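Local coordinates for diaminopimelate decarboxylase (Helicobacter pylori, PDB 2QGH), which catalyses the decarboxylation of meso-diaminopimelate to L-lysine with pyridoxal phosphate as cofactor, the last step of bacterial lysine synthesis, at residues Q29-P34 with L393-E398; S69-L74 with A95-I100; F239-G244 with I277-R282; G346-S351 with N387-L392. One frame throughout, in Å; residues are numbered along the deposited sequence.

Contacts 2 and 3 belong to the parallel barrel; contacts 1 and 4 lie about 23 Å from the chain centre, in or beside the mixed sheet. All four are largely buried, though contacts 1 and 2 each include an exposed residue. Contact 3 joins neighbouring barrel strands by backbone hydrogen bonds and reaches the cofactor. Contact 2 packs apolar side chains, centred on a leucine and an alanine, between two barrel helices. Contact 1 sets a histidine ring against leucines, and contact 4 joins two loops beside a bound lysine. Contact 1 touches contact 4 through Pro34 and Leu392, and contact 2 through Glu394 and Asn70. Contacts 2 and 4 also meet the second subunit.

Contact 1. Residues Q29-P34 with L393-E398; sequences QTHKTP and LELALE
Pro34 and Leu393 mark the closest approach of the two backbones, with their CA atoms 7.6 Å apart and no hydrogen bond between the segments. Side chains make most of the contact. His31 is the first residue past helix 24-30, and its side chain points toward the strand 393-397. Leu395 comes from the opposite direction and lays CD1 over one face of the imidazole. This CH-pi contact puts Leu395 CD1 3.9 Å from the centroid of the His31 ring and 27° off the ring normal. The methyl is shifted toward the rim, so its nearest ring atom is ND1, at 3.6 Å from Leu395 CD1. The second methyl of Leu395 takes the far end of the ring, with CD2 3.7 Å from His31 CE1.

The strand belongs to the mixed sheet that stands beside the barrel, as in other enzymes of the alanine racemase-like fold. It runs parallel to strand 35-39, which begins just past Pro34, and Leu393 and Leu395 bond to the backbone of Tyr36. The peptide before Pro34 is cis, at the point where the loop passes into that strand.

Leu393 lies on the same side of its strand as Leu395 and crosses the histidine at about a right angle. Its CG is anti to the backbone N (chi1 159°), and CD2 of Leu393 comes obliquely to CD2 of His31 at 3.7 Å. The same methyl also meets His31 CB, at 4.0 Å. Glu394, between the two leucines, points away; it forms a salt bridge with Arg406 and bonds to Tyr38 and Ser380.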
loop_
_atom_site.group_PDB
_atom_site.type_symbol
_atom_site.label_atom_id
_atom_site.label_comp_id
_atom_site.label_asym_id
_atom_site.label_seq_id
_atom_site.Cartn_x
_atom_site.Cartn_y
_atom_site.Cartn_z
ATOM N N GLN A 29 15.588 -16.069 19.041
ATOM C CA GLN A 29 15.068 -17.013 20.012
ATOM C C GLN A 29 13.808 -16.485 20.690
ATOM O O GLN A 29 12.915 -17.260 21.034
ATOM C CB GLN A 29 16.132 -17.325 21.075
ATOM C CG GLN A 29 15.694 -18.362 22.101
ATOM C CD GLN A 29 15.484 -19.732 21.488
ATOM O OE1 GLN A 29 16.441 -20.424 21.146
ATOM N NE2 GLN A 29 14.226 -20.124 21.333
ATOM N N THR A 30 13.741 -15.168 20.881
ATOM C CA THR A 30 12.596 -14.552 21.546
ATOM C C THR A 30 11.651 -13.788 20.626
ATOM O O THR A 30 10.633 -13.277 21.081
ATOM C CB THR A 30 13.048 -13.598 22.697
ATOM O OG1 THR A 30 13.943 -12.599 22.186
ATOM C CG2 THR A 30 13.756 -14.387 23.794
ATOM N N HIS A 31 11.980 -13.715 19.337
ATOM C CA HIS A 31 11.133 -13.014 18.373
ATOM C C HIS A 31 11.043 -13.740 17.034
ATOM O O HIS A 31 12.045 -14.172 16.467
ATOM C CB HIS A 31 11.635 -11.583 18.165
ATOM C CG HIS A 31 11.439 -10.699 19.359
ATOM N ND1 HIS A 31 12.487 -10.094 20.022
ATOM C CD2 HIS A 31 10.315 -10.333 20.021
ATOM C CE1 HIS A 31 12.018 -9.396 21.041
ATOM N NE2 HIS A 31 10.704 -9.524 21.063
ATOM N N LYS A 32 9.820 -13.877 16.540
ATOM C CA LYS A 32 9.562 -14.558 15.279
ATOM C C LYS A 32 9.567 -13.568 14.124
ATOM O O LYS A 32 9.204 -12.409 14.307
ATOM C CB LYS A 32 8.203 -15.267 15.366
ATOM C CG LYS A 32 7.503 -15.526 14.027
ATOM C CD LYS A 32 8.239 -16.544 13.173
ATOM C CE LYS A 32 7.478 -16.853 11.891
ATOM N NZ LYS A 32 6.116 -17.383 12.184
ATOM N N THR A 33 9.982 -14.029 12.944
ATOM C CA THR A 33 10.019 -13.190 11.745
ATOM C C THR A 33 8.638 -13.132 11.063
ATOM O O THR A 33 7.773 -13.967 11.328
ATOM C CB THR A 33 11.036 -13.731 10.704
ATOM O OG1 THR A 33 10.697 -15.078 10.360
ATOM C CG2 THR A 33 12.450 -13.682 11.253
ATOM N N PRO A 34 8.410 -12.139 10.186
ATOM C CA PRO A 34 9.362 -11.086 9.813
ATOM C C PRO A 34 9.135 -9.872 10.710
ATOM O O PRO A 34 8.060 -9.707 11.285
ATOM C CB PRO A 34 8.997 -10.798 8.363
ATOM C CG PRO A 34 7.481 -10.911 8.398
ATOM C CD PRO A 34 7.251 -12.151 9.265
ATOM N N LEU A 393 5.970 -6.718 13.761
ATOM C CA LEU A 393 6.545 -6.368 15.054
ATOM C C LEU A 393 7.720 -5.440 14.739
ATOM O O LEU A 393 8.491 -5.693 13.815
ATOM C CB LEU A 393 7.074 -7.642 15.730
ATOM C CG LEU A 393 8.133 -7.544 16.837
ATOM C CD1 LEU A 393 7.469 -7.214 18.162
ATOM C CD2 LEU A 393 8.892 -8.875 16.950
ATOM N N GLU A 394 7.858 -4.365 15.496
ATOM C CA GLU A 394 8.957 -3.448 15.266
ATOM C C GLU A 394 9.823 -3.395 16.512
ATOM O O GLU A 394 9.332 -3.118 17.600
ATOM C CB GLU A 394 8.429 -2.053 14.899
ATOM C CG GLU A 394 7.956 -1.948 13.456
ATOM C CD GLU A 394 7.610 -0.523 13.039
ATOM O OE1 GLU A 394 6.610 0.033 13.538
ATOM O OE2 GLU A 394 8.345 0.048 12.209
ATOM N N LEU A 395 11.113 -3.677 16.334
ATOM C CA LEU A 395 12.074 -3.690 17.433
ATOM C C LEU A 395 13.131 -2.605 17.293
ATOM O O LEU A 395 13.499 -2.225 16.183
ATOM C CB LEU A 395 12.776 -5.051 17.491
ATOM C CG LEU A 395 11.893 -6.255 17.811
ATOM C CD1 LEU A 395 12.648 -7.551 17.537
ATOM C CD2 LEU A 395 11.454 -6.166 19.263
ATOM N N ALA A 396 13.630 -2.122 18.424
ATOM C CA ALA A 396 14.658 -1.091 18.408
ATOM C C ALA A 396 15.876 -1.526 19.207
ATOM O O ALA A 396 15.767 -2.290 20.163
ATOM C CB ALA A 396 14.109 0.222 18.969
ATOM N N LEU A 397 17.039 -1.037 18.797
ATOM C CA LEU A 397 18.287 -1.347 19.480
ATOM C C LEU A 397 18.802 -0.030 20.052
ATOM O O LEU A 397 18.954 0.945 19.313
ATOM C CB LEU A 397 19.301 -1.907 18.479
ATOM C CG LEU A 397 20.500 -2.736 18.958
ATOM C CD1 LEU A 397 21.404 -2.994 17.762
ATOM C CD2 LEU A 397 21.267 -2.018 20.040
ATOM N N GLU A 398 19.052 0.008 21.360
ATOM C CA GLU A 398 19.557 1.217 22.005
ATOM C C GLU A 398 20.844 0.975 22.804
ATOM O O GLU A 398 21.262 1.819 23.601
ATOM C CB GLU A 398 18.494 1.812 22.924
ATOM C CG GLU A 398 17.133 1.957 22.276
ATOM C CD GLU A 398 16.401 3.200 22.735
ATOM O OE1 GLU A 398 15.157 3.245 22.601
ATOM O OE2 GLU A 398 17.072 4.137 23.217
#

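Contact 2. Residues S69-L74 with A95-I100; sequences SNLSIL and ALKAGI
Leu74 and Ala98 form the centre of this contact. The CB atoms of Leu74 and Ala98 are 3.5 Å apart, tighter than usual for two carbons. Their CA atoms, at 5.7 Å, are the nearest pair across the two segments. Ala98 has just a methyl to offer, and the two backbones can come this close because of it. The same methyl also meets the turn before, with Ala98 CB 3.8 Å from the carbonyl O of Leu71.

Leu74 reaches past Ala98 with its branch. CG is anti to the carbonyl carbon (chi1 -69°), and CD1 of Leu74 comes to 4.1 Å from the backbone N of Ala95. Ile100 CD1 comes to 4.2 Å from the backbone O of Leu74. At the outer edge Leu71 CD2 touches CE of the extended Lys97 chain at 4.2 Å.

Both backbones are shaped by helix-end motifs. Asn70 is the N-cap of helix 71-79, and its OD1 accepts two weak bonds, from Ser72 N and Ile73 N. Gly99 is the first residue to leave helical angles after helix 89-97, in a Schellman motif: its phi is positive, and Gly99 N and Ile100 N bond back to Leu96 O and Ala95 O. That turn directs Ile100 back toward Leu74.

Lys97 NZ makes a salt bridge with Glu419 of the second subunit, whose Trp415 packs on both Leu71 and Lys97. Within the chain, the contact joins two successive helices of the barrel, those following strands 59-64 and 83-86. Ala95 and Ile100 rest in turn on Ile105 of the next strand, 105-107.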
loop_
_atom_site.group_PDB
_atom_site.type_symbol
_atom_site.label_atom_id
_atom_site.label_comp_id
_atom_site.label_asym_id
_atom_site.label_seq_id
_atom_site.Cartn_x
_atom_site.Cartn_y
_atom_site.Cartn_z
ATOM N N SER A 69 6.818 7.278 11.492
ATOM C CA SER A 69 6.182 7.956 12.617
ATOM C C SER A 69 6.115 7.151 13.906
ATOM O O SER A 69 5.368 7.523 14.819
ATOM C CB SER A 69 4.755 8.359 12.241
ATOM O OG SER A 69 4.755 9.255 11.154
ATOM N N ASN A 70 6.870 6.058 13.995
ATOM C CA ASN A 70 6.834 5.255 15.209
ATOM C C ASN A 70 7.083 6.138 16.447
ATOM O O ASN A 70 8.036 6.924 16.503
ATOM C CB ASN A 70 7.842 4.103 15.119
ATOM C CG ASN A 70 7.905 3.277 16.395
ATOM O OD1 ASN A 70 8.606 3.635 17.347
ATOM N ND2 ASN A 70 7.165 2.174 16.425
ATOM N N LEU A 71 6.180 6.017 17.418
ATOM C CA LEU A 71 6.229 6.777 18.660
ATOM C C LEU A 71 7.588 6.795 19.344
ATOM O O LEU A 71 8.022 7.830 19.833
ATOM C CB LEU A 71 5.182 6.231 19.630
ATOM C CG LEU A 71 3.850 6.973 19.744
ATOM C CD1 LEU A 71 3.409 7.485 18.390
ATOM C CD2 LEU A 71 2.816 6.041 20.342
ATOM N N SER A 72 8.248 5.643 19.379
ATOM C CA SER A 72 9.548 5.531 20.018
ATOM C C SER A 72 10.616 6.329 19.304
ATOM O O SER A 72 11.393 7.036 19.949
ATOM C CB SER A 72 9.971 4.066 20.116
ATOM O OG SER A 72 9.217 3.416 21.117
ATOM N N ILE A 73 10.664 6.239 17.983
ATOM C CA ILE A 73 11.676 6.998 17.272
ATOM C C ILE A 73 11.394 8.503 17.374
ATOM O O ILE A 73 12.326 9.297 17.513
ATOM C CB ILE A 73 11.789 6.586 15.786
ATOM C CG1 ILE A 73 11.415 7.770 14.896
ATOM C CG2 ILE A 73 10.957 5.340 15.529
ATOM C CD1 ILE A 73 11.733 7.587 13.453
ATOM N N LEU A 74 10.123 8.895 17.309
ATOM C CA LEU A 74 9.779 10.307 17.413
ATOM C C LEU A 74 10.211 10.831 18.787
ATOM O O LEU A 74 10.632 11.982 18.925
ATOM C CB LEU A 74 8.271 10.523 17.229
ATOM C CG LEU A 74 7.653 10.277 15.842
ATOM C CD1 LEU A 74 6.169 10.574 15.890
ATOM C CD2 LEU A 74 8.314 11.160 14.808
ATOM N N ALA A 95 3.428 13.396 16.956
ATOM C CA ALA A 95 4.561 14.237 17.316
ATOM C C ALA A 95 4.436 14.823 18.715
ATOM O O ALA A 95 5.378 14.746 19.510
ATOM C CB ALA A 95 4.723 15.362 16.297
ATOM N N LEU A 96 3.280 15.414 19.007
ATOM C CA LEU A 96 3.035 16.018 20.316
ATOM C C LEU A 96 3.081 14.974 21.418
ATOM O O LEU A 96 3.608 15.219 22.497
ATOM C CB LEU A 96 1.672 16.715 20.337
ATOM C CG LEU A 96 1.563 18.023 19.549
ATOM C CD1 LEU A 96 0.125 18.520 19.571
ATOM C CD2 LEU A 96 2.499 19.055 20.143
ATOM N N LYS A 97 2.523 13.809 21.132
ATOM C CA LYS A 97 2.476 12.709 22.087
ATOM C C LYS A 97 3.874 12.146 22.346
ATOM O O LYS A 97 4.133 11.588 23.406
ATOM C CB LYS A 97 1.552 11.609 21.548
ATOM C CG LYS A 97 1.290 10.445 22.500
ATOM C CD LYS A 97 0.362 9.416 21.841
ATOM C CE LYS A 97 0.112 8.208 22.736
ATOM N NZ LYS A 97 -0.731 8.539 23.924
ATOM N N ALA A 98 4.777 12.293 21.381
ATOM C CA ALA A 98 6.130 11.780 21.542
ATOM C C ALA A 98 7.036 12.786 22.227
ATOM O O ALA A 98 8.186 12.476 22.528
ATOM C CB ALA A 98 6.712 11.385 20.201
ATOM N N GLY A 99 6.529 13.995 22.459
ATOM C CA GLY A 99 7.320 15.005 23.142
ATOM C C GLY A 99 7.885 16.140 22.306
ATOM O O GLY A 99 8.675 16.951 22.803
ATOM N N ILE A 100 7.501 16.211 21.037
ATOM C CA ILE A 100 8.001 17.273 20.183
ATOM C C ILE A 100 7.267 18.558 20.547
ATOM O O ILE A 100 6.063 18.542 20.779
ATOM C CB ILE A 100 7.824 16.893 18.695
ATOM C CG1 ILE A 100 8.840 15.794 18.350
ATOM C CG2 ILE A 100 8.024 18.109 17.793
ATOM C CD1 ILE A 100 8.693 15.206 16.989
#

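Contact 3. Residues F239-G244 with I277-R282; sequences FFDVGG and ICEPGR. With PLP (pyridoxal-5'-phosphate), chain B; LYS (lysine), chain C.
Asp241 and Ile277 pair as parallel neighbours in the closed eight-stranded barrel, on its seventh and eighth strands. Here the packing is tight. Ile277 N bonds to Phe240 O at 2.9 Å, and Val242 N bonds to Ile277 O, also at 2.9 Å. Glu279 N bonds to Gly243 O at 2.8 Å, extending the pairing past the strands.

Asp241 CG is anti to the backbone N (chi1 -155°), which turns the carboxylate over Ile277. OD1 accepts from Gly243 N in an Asx turn. OD2 of Asp241 lies 2.9 Å from OE2 of Glu279, two acceptors with their carboxylate planes 74° apart. The other oxygen, Glu279 OE1, bonds to His203 and lies 2.9 Å from the pyridine N1 of the cofactor. Gly244 CA presses on Glu279 O at 3.2 Å, a fit that suits a residue without CB.

The ends are looser. Partly exposed Phe239 meets Ile277 CD1 obliquely. At the other end Gly281 and Arg282 leave the first segment and turn to the ligands. Gly281 is the N-cap of a short helix, which would help stabilise the phosphate charge. Gly281 N bonds to cofactor O2P at 2.7 Å and Arg282 N to O1P. The guanidinium takes the bound lysine carboxylate at its edge, with Arg282 NH2 2.7 Å from OXT.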
loop_
_atom_site.group_PDB
_atom_site.type_symbol
_atom_site.label_atom_id
_atom_site.label_comp_id
_atom_site.label_asym_id
_atom_site.label_seq_id
_atom_site.Cartn_x
_atom_site.Cartn_y
_atom_site.Cartn_z
ATOM N N PHE A 239 11.357 32.785 8.382
ATOM C CA PHE A 239 11.835 31.444 8.033
ATOM C C PHE A 239 11.991 31.204 6.526
ATOM O O PHE A 239 11.279 31.785 5.701
ATOM C CB PHE A 239 10.867 30.377 8.569
ATOM C CG PHE A 239 10.581 30.481 10.040
ATOM C CD1 PHE A 239 11.457 29.944 10.974
ATOM C CD2 PHE A 239 9.418 31.090 10.489
ATOM C CE1 PHE A 239 11.174 30.009 12.337
ATOM C CE2 PHE A 239 9.127 31.158 11.848
ATOM C CZ PHE A 239 10.011 30.612 12.774
ATOM N N PHE A 240 12.916 30.316 6.183
ATOM C CA PHE A 240 13.173 29.931 4.801
ATOM C C PHE A 240 13.230 28.399 4.853
ATOM O O PHE A 240 14.204 27.818 5.348
ATOM C CB PHE A 240 14.516 30.500 4.326
ATOM C CG PHE A 240 14.743 30.367 2.835
ATOM C CD1 PHE A 240 14.177 31.279 1.950
ATOM C CD2 PHE A 240 15.519 29.326 2.324
ATOM C CE1 PHE A 240 14.378 31.164 0.579
ATOM C CE2 PHE A 240 15.728 29.198 0.952
ATOM C CZ PHE A 240 15.155 30.122 0.077
ATOM N N ASP A 241 12.188 27.749 4.349
ATOM C CA ASP A 241 12.105 26.297 4.392
ATOM C C ASP A 241 12.460 25.602 3.082
ATOM O O ASP A 241 11.763 25.755 2.085
ATOM C CB ASP A 241 10.692 25.894 4.809
ATOM C CG ASP A 241 10.643 24.530 5.445
ATOM O OD1 ASP A 241 11.368 23.627 4.978
ATOM O OD2 ASP A 241 9.870 24.363 6.409
ATOM N N VAL A 242 13.523 24.804 3.106
ATOM C CA VAL A 242 13.980 24.086 1.919
ATOM C C VAL A 242 13.405 22.672 1.780
ATOM O O VAL A 242 13.721 21.964 0.822
ATOM C CB VAL A 242 15.521 23.973 1.895
ATOM C CG1 VAL A 242 16.154 25.353 1.997
ATOM C CG2 VAL A 242 15.987 23.089 3.019
ATOM N N GLY A 243 12.561 22.265 2.729
ATOM C CA GLY A 243 11.978 20.933 2.682
ATOM C C GLY A 243 13.003 19.836 2.920
ATOM O O GLY A 243 14.045 20.067 3.538
ATOM N N GLY A 244 12.702 18.633 2.446
ATOM C CA GLY A 244 13.625 17.519 2.598
ATOM C C GLY A 244 14.072 17.089 1.215
ATOM O O GLY A 244 14.351 17.939 0.370
ATOM N N ILE A 277 15.032 26.231 7.576
ATOM C CA ILE A 277 14.319 25.044 8.023
ATOM C C ILE A 277 14.512 23.923 7.013
ATOM O O ILE A 277 14.401 24.131 5.797
ATOM C CB ILE A 277 12.789 25.279 8.152
ATOM C CG1 ILE A 277 12.477 26.288 9.261
ATOM C CG2 ILE A 277 12.093 23.958 8.455
ATOM C CD1 ILE A 277 10.976 26.510 9.472
ATOM N N CYS A 278 14.803 22.734 7.525
ATOM C CA CYS A 278 14.971 21.565 6.675
ATOM C C CYS A 278 13.954 20.534 7.149
ATOM O O CYS A 278 13.707 20.391 8.350
ATOM C CB CYS A 278 16.384 20.992 6.801
ATOM S SG CYS A 278 17.724 22.095 6.276
ATOM N N GLU A 279 13.367 19.820 6.201
ATOM C CA GLU A 279 12.381 18.802 6.519
ATOM C C GLU A 279 12.860 17.407 6.076
ATOM O O GLU A 279 12.177 16.712 5.324
ATOM C CB GLU A 279 11.061 19.163 5.842
ATOM C CG GLU A 279 10.623 20.596 6.128
ATOM C CD GLU A 279 9.342 20.972 5.419
ATOM O OE1 GLU A 279 9.115 20.479 4.295
ATOM O OE2 GLU A 279 8.566 21.776 5.971
ATOM N N PRO A 280 14.045 16.980 6.554
ATOM C CA PRO A 280 14.578 15.668 6.184
ATOM C C PRO A 280 13.735 14.512 6.723
ATOM O O PRO A 280 13.264 14.543 7.863
ATOM C CB PRO A 280 15.973 15.689 6.792
ATOM C CG PRO A 280 15.747 16.436 8.061
ATOM C CD PRO A 280 14.884 17.604 7.593
ATOM N N GLY A 281 13.549 13.495 5.892
ATOM C CA GLY A 281 12.782 12.333 6.298
ATOM C C GLY A 281 13.588 11.062 6.085
ATOM O O GLY A 281 14.093 10.464 7.037
ATOM N N ARG A 282 13.713 10.666 4.824
ATOM C CA ARG A 282 14.445 9.470 4.428
ATOM C C ARG A 282 15.863 9.430 4.996
ATOM O O ARG A 282 16.246 8.467 5.667
ATOM C CB ARG A 282 14.508 9.398 2.900
ATOM C CG ARG A 282 14.850 8.031 2.337
ATOM C CD ARG A 282 15.218 8.144 0.862
ATOM N NE ARG A 282 14.144 8.715 0.057
ATOM C CZ ARG A 282 13.048 8.059 -0.310
ATOM N NH1 ARG A 282 12.869 6.789 0.046
ATOM N NH2 ARG A 282 12.117 8.681 -1.018
HETATM N N1 PLP B . 8.842 17.821 3.284
HETATM C C2 PLP B . 7.750 17.720 2.397
HETATM C C2A PLP B . 6.804 18.844 2.238
HETATM C C3 PLP B . 7.572 16.474 1.672
HETATM O O3 PLP B . 6.510 16.312 0.803
HETATM C C4 PLP B . 8.466 15.419 1.845
HETATM C C4A PLP B . 8.334 14.312 0.858
HETATM C C5 PLP B . 9.541 15.523 2.739
HETATM C C6 PLP B . 9.749 16.765 3.454
HETATM C C5A PLP B . 10.402 14.426 3.197
HETATM O O4P PLP B . 11.398 14.193 2.227
HETATM P P PLP B . 12.395 13.134 2.390
HETATM O O1P PLP B . 11.992 11.807 3.104
HETATM O O2P PLP B . 13.560 13.859 3.198
HETATM O O3P PLP B . 12.840 12.745 0.928
HETATM N N LYS C . 6.892 7.304 -0.313
HETATM C CA LYS C . 8.037 7.703 -1.189
HETATM C C LYS C . 9.125 6.629 -1.166
HETATM O O LYS C . 8.828 5.528 -0.661
HETATM C CB LYS C . 8.607 9.055 -0.723
HETATM C CG LYS C . 7.628 10.208 -0.892
HETATM C CD LYS C . 8.039 11.444 -0.114
HETATM C CE LYS C . 7.026 12.563 -0.345
HETATM N NZ LYS C . 7.229 13.784 0.507
HETATM O OXT LYS C . 10.249 6.891 -1.647
#

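Contact 4. Residues G346-S351 with N387-L392; sequences GPVCES and NSRPKL. With LYS (lysine), chain D.
Asn387, Arg389 and Val348 carry this contact between two loops. Asn387 turns its amide end against Val348, and the two side chains cross at about a right angle. CG of Asn387 is 3.9 Å from CB of Val348. It is equally far from SG of Cys349, which lies off the outer end of the amide. The carbonyl O of Asn387 bonds to Ser88 of the second subunit.

Arg389 also crosses Val348 at about a right angle. Its CD meets CG1 of Val348 at 4.1 Å. The chain then bends at chi3 (79°), which carries the guanidinium over to Pro347, and NH2 of Arg389 lies 4.3 Å from CG of Pro347. The charge is met by Asp315 in a salt bridge to NH1.

Past Val348 the first loop turns to the ligand. Glu350 OE2 accepts a hydrogen bond from the alpha-amino N of the bound lysine. That lysine is also held by Arg282, Arg318 and Tyr322 of the second subunit. The arrangement is that of an active site shared across the dimer interface, as in related decarboxylases of this fold.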
loop_
_atom_site.group_PDB
_atom_site.type_symbol
_atom_site.label_atom_id
_atom_site.label_comp_id
_atom_site.label_asym_id
_atom_site.label_seq_id
_atom_site.Cartn_x
_atom_site.Cartn_y
_atom_site.Cartn_z
ATOM N N GLY A 346 8.051 -12.640 -1.779
ATOM C CA GLY A 346 7.263 -12.799 -0.573
ATOM C C GLY A 346 6.107 -13.770 -0.760
ATOM O O GLY A 346 6.004 -14.434 -1.793
ATOM N N PRO A 347 5.206 -13.867 0.224
ATOM C CA PRO A 347 4.075 -14.787 0.112
ATOM C C PRO A 347 2.817 -14.273 -0.577
ATOM O O PRO A 347 1.898 -15.053 -0.808
ATOM C CB PRO A 347 3.773 -15.154 1.572
ATOM C CG PRO A 347 5.003 -14.734 2.332
ATOM C CD PRO A 347 5.407 -13.478 1.626
ATOM N N VAL A 348 2.751 -12.989 -0.916
ATOM C CA VAL A 348 1.510 -12.504 -1.503
ATOM C C VAL A 348 1.284 -12.894 -2.956
ATOM O O VAL A 348 2.204 -12.935 -3.771
ATOM C CB VAL A 348 1.321 -10.970 -1.256
ATOM C CG1 VAL A 348 2.089 -10.556 0.007
ATOM C CG2 VAL A 348 1.718 -10.164 -2.447
ATOM N N CYS A 349 0.028 -13.223 -3.237
ATOM C CA CYS A 349 -0.462 -13.689 -4.532
ATOM C C CYS A 349 -0.190 -12.888 -5.806
ATOM O O CYS A 349 -0.667 -13.268 -6.873
ATOM C CB CYS A 349 -1.971 -13.919 -4.406
ATOM S SG CYS A 349 -2.845 -12.505 -3.668
ATOM N N GLU A 350 0.575 -11.806 -5.713
ATOM C CA GLU A 350 0.866 -10.964 -6.876
ATOM C C GLU A 350 2.292 -11.021 -7.386
ATOM O O GLU A 350 3.224 -11.217 -6.612
ATOM C CB GLU A 350 0.572 -9.516 -6.550
ATOM C CG GLU A 350 -0.762 -9.059 -6.971
ATOM C CD GLU A 350 -1.070 -7.715 -6.391
ATOM O OE1 GLU A 350 -0.336 -6.753 -6.699
ATOM O OE2 GLU A 350 -2.039 -7.634 -5.616
ATOM N N SER A 351 2.456 -10.800 -8.688
ATOM C CA SER A 351 3.779 -10.810 -9.306
ATOM C C SER A 351 4.623 -9.632 -8.830
ATOM O O SER A 351 5.847 -9.718 -8.788
ATOM C CB SER A 351 3.665 -10.770 -10.831
ATOM O OG SER A 351 3.245 -12.021 -11.345
ATOM N N ASN A 387 -3.935 -9.347 1.889
ATOM C CA ASN A 387 -3.869 -10.807 1.986
ATOM C C ASN A 387 -4.141 -11.186 3.446
ATOM O O ASN A 387 -3.854 -12.303 3.877
ATOM C CB ASN A 387 -2.485 -11.338 1.559
ATOM C CG ASN A 387 -2.297 -11.378 0.035
ATOM O OD1 ASN A 387 -2.907 -10.599 -0.716
ATOM N ND2 ASN A 387 -1.429 -12.285 -0.422
ATOM N N SER A 388 -4.710 -10.251 4.202
ATOM C CA SER A 388 -4.996 -10.489 5.616
ATOM C C SER A 388 -3.741 -10.935 6.366
ATOM O O SER A 388 -3.716 -12.005 6.973
ATOM C CB SER A 388 -6.086 -11.546 5.783
ATOM O OG SER A 388 -7.355 -11.025 5.458
ATOM N N ARG A 389 -2.701 -10.108 6.300
ATOM C CA ARG A 389 -1.438 -10.368 6.981
ATOM C C ARG A 389 -1.303 -9.244 8.012
ATOM O O ARG A 389 -1.288 -8.069 7.661
ATOM C CB ARG A 389 -0.260 -10.333 5.983
ATOM C CG ARG A 389 -0.333 -11.375 4.847
ATOM C CD ARG A 389 0.845 -11.287 3.857
ATOM N NE ARG A 389 2.062 -11.920 4.375
ATOM C CZ ARG A 389 3.064 -11.266 4.950
ATOM N NH1 ARG A 389 3.006 -9.956 5.076
ATOM N NH2 ARG A 389 4.113 -11.920 5.415
ATOM N N PRO A 390 -1.213 -9.590 9.304
ATOM C CA PRO A 390 -1.090 -8.553 10.338
ATOM C C PRO A 390 0.183 -7.703 10.204
ATOM O O PRO A 390 1.210 -8.184 9.715
ATOM C CB PRO A 390 -1.105 -9.364 11.638
ATOM C CG PRO A 390 -1.879 -10.609 11.265
ATOM C CD PRO A 390 -1.312 -10.930 9.906
ATOM N N LYS A 391 0.110 -6.444 10.630
ATOM C CA LYS A 391 1.269 -5.558 10.579
ATOM C C LYS A 391 2.367 -6.135 11.453
ATOM O O LYS A 391 2.101 -6.657 12.526
ATOM C CB LYS A 391 0.914 -4.155 11.068
ATOM C CG LYS A 391 -0.026 -3.424 10.137
ATOM C CD LYS A 391 0.113 -1.918 10.254
ATOM C CE LYS A 391 -0.505 -1.247 9.042
ATOM N NZ LYS A 391 -0.236 0.230 8.985
ATOM N N LEU A 392 3.603 -6.016 10.996
ATOM C CA LEU A 392 4.752 -6.559 11.703
ATOM C C LEU A 392 5.143 -5.953 13.057
ATOM O O LEU A 392 4.723 -4.849 13.438
ATOM C CB LEU A 392 5.969 -6.507 10.777
ATOM C CG LEU A 392 5.730 -7.029 9.362
ATOM C CD1 LEU A 392 7.013 -6.919 8.536
ATOM C CD2 LEU A 392 5.241 -8.468 9.441
HETATM N N LYS D . -4.071 -6.439 -6.550
HETATM C CA LYS D . -4.247 -6.540 -8.033
HETATM C C LYS D . -5.135 -5.405 -8.543
HETATM O O LYS D . -5.369 -4.467 -7.755
HETATM C CB LYS D . -4.859 -7.906 -8.395
HETATM C CG LYS D . -3.942 -9.077 -8.077
HETATM C CD LYS D . -4.667 -10.410 -8.090
HETATM C CE LYS D . -3.685 -11.539 -7.784
HETATM N NZ LYS D . -4.315 -12.890 -7.599
HETATM O OXT LYS D . -5.582 -5.460 -9.710
#